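Local structure of putative Zn-dependent exopeptidase (3GUX) at residues 72-77 / 182-187; 177-182 / 254-259. The protein is probably a zinc-dependent aminopeptidase of peptidase family M28, expected to remove amino acids one at a time from the N-termini of peptides. All coordinates share one frame; numbering follows the deposited sequence.

Contact 1. Residues 72-77 / 182-187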
loop_
_atom_site.group_PDB
_atom_site.type_symbol
_atom_site.label_atom_id
_atom_site.label_comp_id
_atom_site.label_asym_id
_atom_site.label_seq_id
_atom_site.Cartn_x
_atom_site.Cartn_y
_atom_site.Cartn_z
ATOM N N ALA A 72 -2.224 8.156 -17.247
ATOM C CA ALA A 72 -3.230 9.216 -17.291
ATOM C C ALA A 72 -2.624 10.598 -17.142
ATOM O O ALA A 72 -1.658 10.765 -16.406
ATOM C CB ALA A 72 -4.226 8.998 -16.170
ATOM N N ASP A 73 -3.211 11.585 -17.813
ATOM C CA ASP A 73 -2.781 12.964 -17.665
ATOM C C ASP A 73 -3.593 13.554 -16.538
ATOM O O ASP A 73 -4.770 13.820 -16.704
ATOM C CB ASP A 73 -3.008 13.790 -18.942
ATOM C CG ASP A 73 -2.070 13.418 -20.072
ATOM O OD1 ASP A 73 -1.186 12.570 -19.900
ATOM O OD2 ASP A 73 -2.209 14.005 -21.144
ATOM N N LEU A 74 -2.966 13.777 -15.395
ATOM C CA LEU A 74 -3.659 14.332 -14.252
ATOM C C LEU A 74 -3.225 15.785 -14.007
ATOM O O LEU A 74 -2.042 16.050 -13.835
ATOM C CB LEU A 74 -3.383 13.457 -13.054
ATOM C CG LEU A 74 -3.786 11.966 -13.202
ATOM C CD1 LEU A 74 -3.502 11.240 -11.886
ATOM C CD2 LEU A 74 -5.228 11.779 -13.610
ATOM N N ILE A 75 -4.185 16.703 -13.952
ATOM C CA ILE A 75 -3.894 18.135 -13.766
ATOM C C ILE A 75 -3.763 18.463 -12.300
ATOM O O ILE A 75 -4.690 18.257 -11.534
ATOM C CB ILE A 75 -4.941 19.063 -14.417
ATOM C CG1 ILE A 75 -4.791 19.116 -15.940
ATOM C CG2 ILE A 75 -4.808 20.537 -13.908
ATOM C CD1 ILE A 75 -5.017 17.828 -16.673
ATOM N N ALA A 76 -2.589 18.950 -11.932
ATOM C CA ALA A 76 -2.268 19.329 -10.585
ATOM C C ALA A 76 -2.795 20.729 -10.245
ATOM O O ALA A 76 -3.310 21.436 -11.092
ATOM C CB ALA A 76 -0.754 19.253 -10.369
ATOM N N TYR A 77 -2.620 21.115 -8.979
ATOM C CA TYR A 77 -3.151 22.387 -8.452
ATOM C C TYR A 77 -2.685 23.626 -9.218
ATOM O O TYR A 77 -3.433 24.595 -9.347
ATOM C CB TYR A 77 -2.804 22.543 -6.951
ATOM C CG TYR A 77 -1.362 22.920 -6.704
ATOM C CD1 TYR A 77 -0.340 21.952 -6.701
ATOM C CD2 TYR A 77 -1.002 24.255 -6.515
ATOM C CE1 TYR A 77 0.981 22.308 -6.512
ATOM C CE2 TYR A 77 0.327 24.619 -6.331
ATOM C CZ TYR A 77 1.311 23.640 -6.327
ATOM O OH TYR A 77 2.623 23.996 -6.143
ATOM N N SER A 182 -5.009 8.010 -6.839
ATOM C CA SER A 182 -6.047 7.175 -6.204
ATOM C C SER A 182 -7.442 7.725 -6.527
ATOM O O SER A 182 -8.386 6.954 -6.690
ATOM C CB SER A 182 -5.825 7.036 -4.702
ATOM O OG SER A 182 -5.922 8.266 -4.047
ATOM N N GLN A 183 -7.585 9.047 -6.583
ATOM C CA GLN A 183 -8.865 9.637 -7.023
ATOM C C GLN A 183 -9.180 9.099 -8.392
ATOM O O GLN A 183 -10.296 8.725 -8.653
ATOM C CB GLN A 183 -8.845 11.173 -7.074
ATOM C CG GLN A 183 -9.164 11.826 -5.751
ATOM C CD GLN A 183 -8.941 13.325 -5.751
ATOM O OE1 GLN A 183 -7.821 13.803 -5.523
ATOM N NE2 GLN A 183 -10.008 14.073 -5.929
ATOM N N TYR A 184 -8.179 9.080 -9.265
ATOM C CA TYR A 184 -8.351 8.537 -10.602
ATOM C C TYR A 184 -8.716 7.066 -10.518
ATOM O O TYR A 184 -9.728 6.623 -11.078
ATOM C CB TYR A 184 -7.077 8.723 -11.434
ATOM C CG TYR A 184 -7.237 8.266 -12.854
ATOM C CD1 TYR A 184 -7.723 9.138 -13.839
ATOM C CD2 TYR A 184 -6.939 6.965 -13.224
ATOM C CE1 TYR A 184 -7.878 8.720 -15.125
ATOM C CE2 TYR A 184 -7.100 6.548 -14.514
ATOM C CZ TYR A 184 -7.577 7.416 -15.450
ATOM O OH TYR A 184 -7.717 6.982 -16.728
ATOM N N TRP A 185 -7.909 6.319 -9.780
ATOM C CA TRP A 185 -8.118 4.884 -9.670
ATOM C C TRP A 185 -9.472 4.516 -9.071
ATOM O O TRP A 185 -10.157 3.703 -9.631
ATOM C CB TRP A 185 -7.022 4.211 -8.841
ATOM C CG TRP A 185 -7.283 2.681 -8.727
ATOM C CD1 TRP A 185 -6.960 1.729 -9.651
ATOM C CD2 TRP A 185 -7.957 1.987 -7.662
ATOM N NE1 TRP A 185 -7.382 0.484 -9.229
ATOM C CE2 TRP A 185 -7.993 0.611 -8.011
ATOM C CE3 TRP A 185 -8.524 2.387 -6.447
ATOM C CZ2 TRP A 185 -8.575 -0.370 -7.187
ATOM C CZ3 TRP A 185 -9.104 1.386 -5.609
ATOM C CH2 TRP A 185 -9.122 0.038 -5.996
ATOM N N ALA A 186 -9.837 5.104 -7.931
ATOM C CA ALA A 186 -11.075 4.720 -7.265
ATOM C C ALA A 186 -12.237 5.047 -8.163
ATOM O O ALA A 186 -13.070 4.192 -8.366
ATOM C CB ALA A 186 -11.221 5.366 -5.870
ATOM N N ARG A 187 -12.252 6.249 -8.758
ATOM C CA ARG A 187 -13.333 6.668 -9.665
ATOM C C ARG A 187 -13.577 5.636 -10.764
ATOM O O ARG A 187 -14.728 5.209 -10.988
ATOM C CB ARG A 187 -13.030 8.043 -10.303
#
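Ala-72 and Leu-74 of the edge strand meet a single aromatic ring, that of Tyr-184 on the helix. The methyl of Ala-72 lies over one face of the phenol, 3.7 Å above its plane and shifted toward the hydroxyl-bearing rim. CB of Ala-72 is 3.9 Å from the centroid of the Tyr-184 ring and nearly on its normal (19° off), a clear CH-pi contact. Leu-74 reaches the other end of the ring with one branch: CD2 of Leu-74 touches CD1 of Tyr-184 at 3.6 Å, coming in obliquely, and the two side chains cross at about a right angle. No hydrogen bond joins the segments, and the interface is small, 119 Å² in all.

What sets the ring here is its first torsion: CG of Tyr-184 stands anti to the backbone N (chi1 -176°), which carries the phenol off the helix and over to the strand. Ala-72 and Leu-74 both point toward the helix, while Asp-73 between them turns away and forms a salt bridge with Lys-83. Replacing Tyr-184 by an alanine would probably strip the Ala-72 methyl and the Leu-74 CD2 branch of their partner and open a gap between strand and helix.

This is a surface contact of the phosphorylase/hydrolase-like fold, an aromatic side chain packing a helix on an edge strand of the mixed sheet. Strand 66-75 is held to strand 81-91 by backbone bonds from Ala-72 to Ser-84 and from Leu-74 to Leu-82. Helix 180-187 lies over this end of the sheet, Tyr-184 and Trp-185 touching Gln-70 and Trp-185 also Asn-86; Trp-185 and Ala-186 meet helix 253-260.

Contact 2. Residues 177-182 / 254-259; sequences TWCLGS and HIYVNK
Tyr-256 reaches out from helix 254-259 and turns the CD2-CE2 side of its ring toward Cys-179 and Ser-182. The CB of Cys-179 makes the tighter approach, sitting 3.6 Å from CE2 of Tyr-256 and equally near CD2, obliquely to the ring. The sulfur lies farther round: SG of Cys-179 is 5.2 Å from the centroid of the Tyr-256 ring and 79° off the normal, so it meets the ring at its edge in a sulfur-aromatic contact. With SG anti to the carbonyl carbon (chi1 -54°), the thiol runs past the CE2 corner and CB is left to do most of the touching. Ser-182 comes in nearer the root of the tyrosine, its OG 4.0 Å from CB of Tyr-256 and oblique to the ring.

The polar ends are held by residues beyond the two segments. Tyr-256 OH hydrogen-bonds to OD1 of Asp-176, the residue just before Thr-177, tying the far end of the ring to the chain that leads into Cys-179. Ser-182 OG bonds to OD1 of Asp-253, one residue before the other segment. Cys-179 holds the N-cap position, so the ring packs against the very start of the helix.

The contact is buried and joins the beginning of helix 180-187 to helix 253-260, two helices of the phosphorylase/hydrolase-like fold that meet next to strand 265-269. Backbone bonds from Cys-179 to Glu-161 and Leu-180 to Ser-160 tie the helix start to the loop after strand 152-158; on the other side Val-257 and His-254 rest on Cys-265 of strand 265-269.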
loop_
_atom_site.group_PDB
_atom_site.type_symbol
_atom_site.label_atom_id
_atom_site.label_comp_id
_atom_site.label_asym_id
_atom_site.label_seq_id
_atom_site.Cartn_x
_atom_site.Cartn_y
_atom_site.Cartn_z
ATOM N N THR A 177 -6.649 18.254 -4.130
ATOM C CA THR A 177 -5.484 18.254 -5.078
ATOM C C THR A 177 -4.328 17.245 -4.725
ATOM O O THR A 177 -3.317 17.133 -5.447
ATOM C CB THR A 177 -4.910 19.605 -5.117
ATOM O OG1 THR A 177 -4.393 19.886 -3.810
ATOM C CG2 THR A 177 -5.998 20.583 -5.478
ATOM N N TRP A 178 -4.456 16.587 -3.567
ATOM C CA TRP A 178 -3.599 15.513 -3.160
ATOM C C TRP A 178 -4.286 14.287 -3.730
ATOM O O TRP A 178 -5.448 14.358 -4.177
ATOM C CB TRP A 178 -3.532 15.361 -1.638
ATOM C CG TRP A 178 -3.019 16.527 -0.830
ATOM C CD1 TRP A 178 -3.757 17.384 -0.073
ATOM C CD2 TRP A 178 -1.649 16.929 -0.663
ATOM N NE1 TRP A 178 -2.938 18.300 0.547
ATOM C CE2 TRP A 178 -1.642 18.045 0.193
ATOM C CE3 TRP A 178 -0.434 16.455 -1.160
ATOM C CZ2 TRP A 178 -0.474 18.698 0.557
ATOM C CZ3 TRP A 178 0.736 17.109 -0.800
ATOM C CH2 TRP A 178 0.706 18.218 0.048
ATOM N N CYS A 179 -3.595 13.162 -3.688
ATOM C CA CYS A 179 -4.151 11.853 -4.056
ATOM C C CYS A 179 -4.791 11.798 -5.413
ATOM O O CYS A 179 -5.888 11.290 -5.531
ATOM C CB CYS A 179 -5.199 11.408 -2.983
ATOM S SG CYS A 179 -4.499 11.453 -1.346
ATOM N N LEU A 180 -4.125 12.333 -6.431
ATOM C CA LEU A 180 -4.719 12.392 -7.752
ATOM C C LEU A 180 -4.765 11.025 -8.402
ATOM O O LEU A 180 -5.722 10.724 -9.099
ATOM C CB LEU A 180 -3.980 13.406 -8.642
ATOM C CG LEU A 180 -4.009 14.864 -8.161
ATOM C CD1 LEU A 180 -3.067 15.749 -8.995
ATOM C CD2 LEU A 180 -5.437 15.439 -8.194
ATOM N N GLY A 181 -3.766 10.183 -8.151
ATOM C CA GLY A 181 -3.748 8.846 -8.730
ATOM C C GLY A 181 -4.825 7.949 -8.156
ATOM O O GLY A 181 -5.472 7.199 -8.900
ATOM N N SER A 182 -5.009 8.010 -6.839
ATOM C CA SER A 182 -6.047 7.175 -6.204
ATOM C C SER A 182 -7.442 7.725 -6.527
ATOM O O SER A 182 -8.386 6.954 -6.690
ATOM C CB SER A 182 -5.825 7.036 -4.702
ATOM O OG SER A 182 -5.922 8.266 -4.047
ATOM N N HIS A 254 -6.607 6.142 1.038
ATOM C CA HIS A 254 -7.686 5.304 1.555
ATOM C C HIS A 254 -9.036 6.030 1.573
ATOM O O HIS A 254 -10.057 5.373 1.450
ATOM C CB HIS A 254 -7.332 4.771 2.936
ATOM C CG HIS A 254 -7.283 5.805 4.008
ATOM N ND1 HIS A 254 -6.535 6.959 3.907
ATOM C CD2 HIS A 254 -7.837 5.825 5.236
ATOM C CE1 HIS A 254 -6.666 7.662 5.018
ATOM N NE2 HIS A 254 -7.446 6.990 5.844
ATOM N N ILE A 255 -9.030 7.359 1.734
ATOM C CA ILE A 255 -10.256 8.149 1.684
ATOM C C ILE A 255 -10.925 7.975 0.340
ATOM O O ILE A 255 -12.124 7.755 0.278
ATOM C CB ILE A 255 -10.008 9.660 1.933
ATOM C CG1 ILE A 255 -9.546 9.891 3.379
ATOM C CG2 ILE A 255 -11.277 10.485 1.636
ATOM C CD1 ILE A 255 -9.514 11.368 3.780
ATOM N N TYR A 256 -10.150 8.063 -0.736
ATOM C CA TYR A 256 -10.723 7.935 -2.090
ATOM C C TYR A 256 -11.111 6.481 -2.402
ATOM O O TYR A 256 -12.282 6.226 -2.720
ATOM C CB TYR A 256 -9.804 8.601 -3.101
ATOM C CG TYR A 256 -9.704 10.064 -2.733
ATOM C CD1 TYR A 256 -10.787 10.914 -2.911
ATOM C CD2 TYR A 256 -8.583 10.569 -2.117
ATOM C CE1 TYR A 256 -10.719 12.251 -2.538
ATOM C CE2 TYR A 256 -8.512 11.891 -1.729
ATOM C CZ TYR A 256 -9.559 12.732 -1.956
ATOM O OH TYR A 256 -9.479 14.063 -1.574
ATOM N N VAL A 257 -10.183 5.530 -2.238
ATOM C CA VAL A 257 -10.505 4.079 -2.374
ATOM C C VAL A 257 -11.880 3.767 -1.820
ATOM O O VAL A 257 -12.749 3.188 -2.507
ATOM C CB VAL A 257 -9.439 3.180 -1.657
ATOM C CG1 VAL A 257 -10.019 1.862 -1.285
ATOM C CG2 VAL A 257 -8.198 3.008 -2.533
ATOM N N ASN A 258 -12.099 4.181 -0.578
ATOM C CA ASN A 258 -13.390 3.982 0.066
ATOM C C ASN A 258 -14.590 4.700 -0.604
ATOM O O ASN A 258 -15.735 4.226 -0.524
ATOM C CB ASN A 258 -13.272 4.422 1.532
ATOM C CG ASN A 258 -14.532 4.225 2.314
ATOM O OD1 ASN A 258 -15.019 5.147 2.988
ATOM N ND2 ASN A 258 -15.123 3.036 2.200
ATOM N N LYS A 259 -14.334 5.800 -1.294
ATOM C CA LYS A 259 -15.419 6.593 -1.867
ATOM C C LYS A 259 -15.682 6.339 -3.332
ATOM O O LYS A 259 -16.772 5.925 -3.694
ATOM C CB LYS A 259 -15.139 8.043 -1.585
ATOM C CG LYS A 259 -15.420 8.372 -0.143
ATOM C CD LYS A 259 -15.032 9.804 0.179
ATOM C CE LYS A 259 -15.758 10.258 1.443
ATOM N NZ LYS A 259 -15.507 11.686 1.725
#

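In the fold
Contacts 1 and 2 both use the short helix 180-187, contact 2 at its start and contact 1 through Tyr-184 further along, with their centres about 8 Å apart. The segments share Ser-182, which touches across contact 2 but not across contact 1. Tyr-184 faces an outermost strand of the sheet, 66-75, while the helix start faces helix 253-260, so the helix bridges the two. The contacts also touch directly: Trp-185 CZ3 packs on Val-257 CG2 at 3.6 Å, and Ala-186 CB lies 3.4 Å from Tyr-256 O. Contact 2 is buried, its centre about 13 Å from the centre of the chain, whereas contact 1 lies at the surface, its centre about 17 Å out.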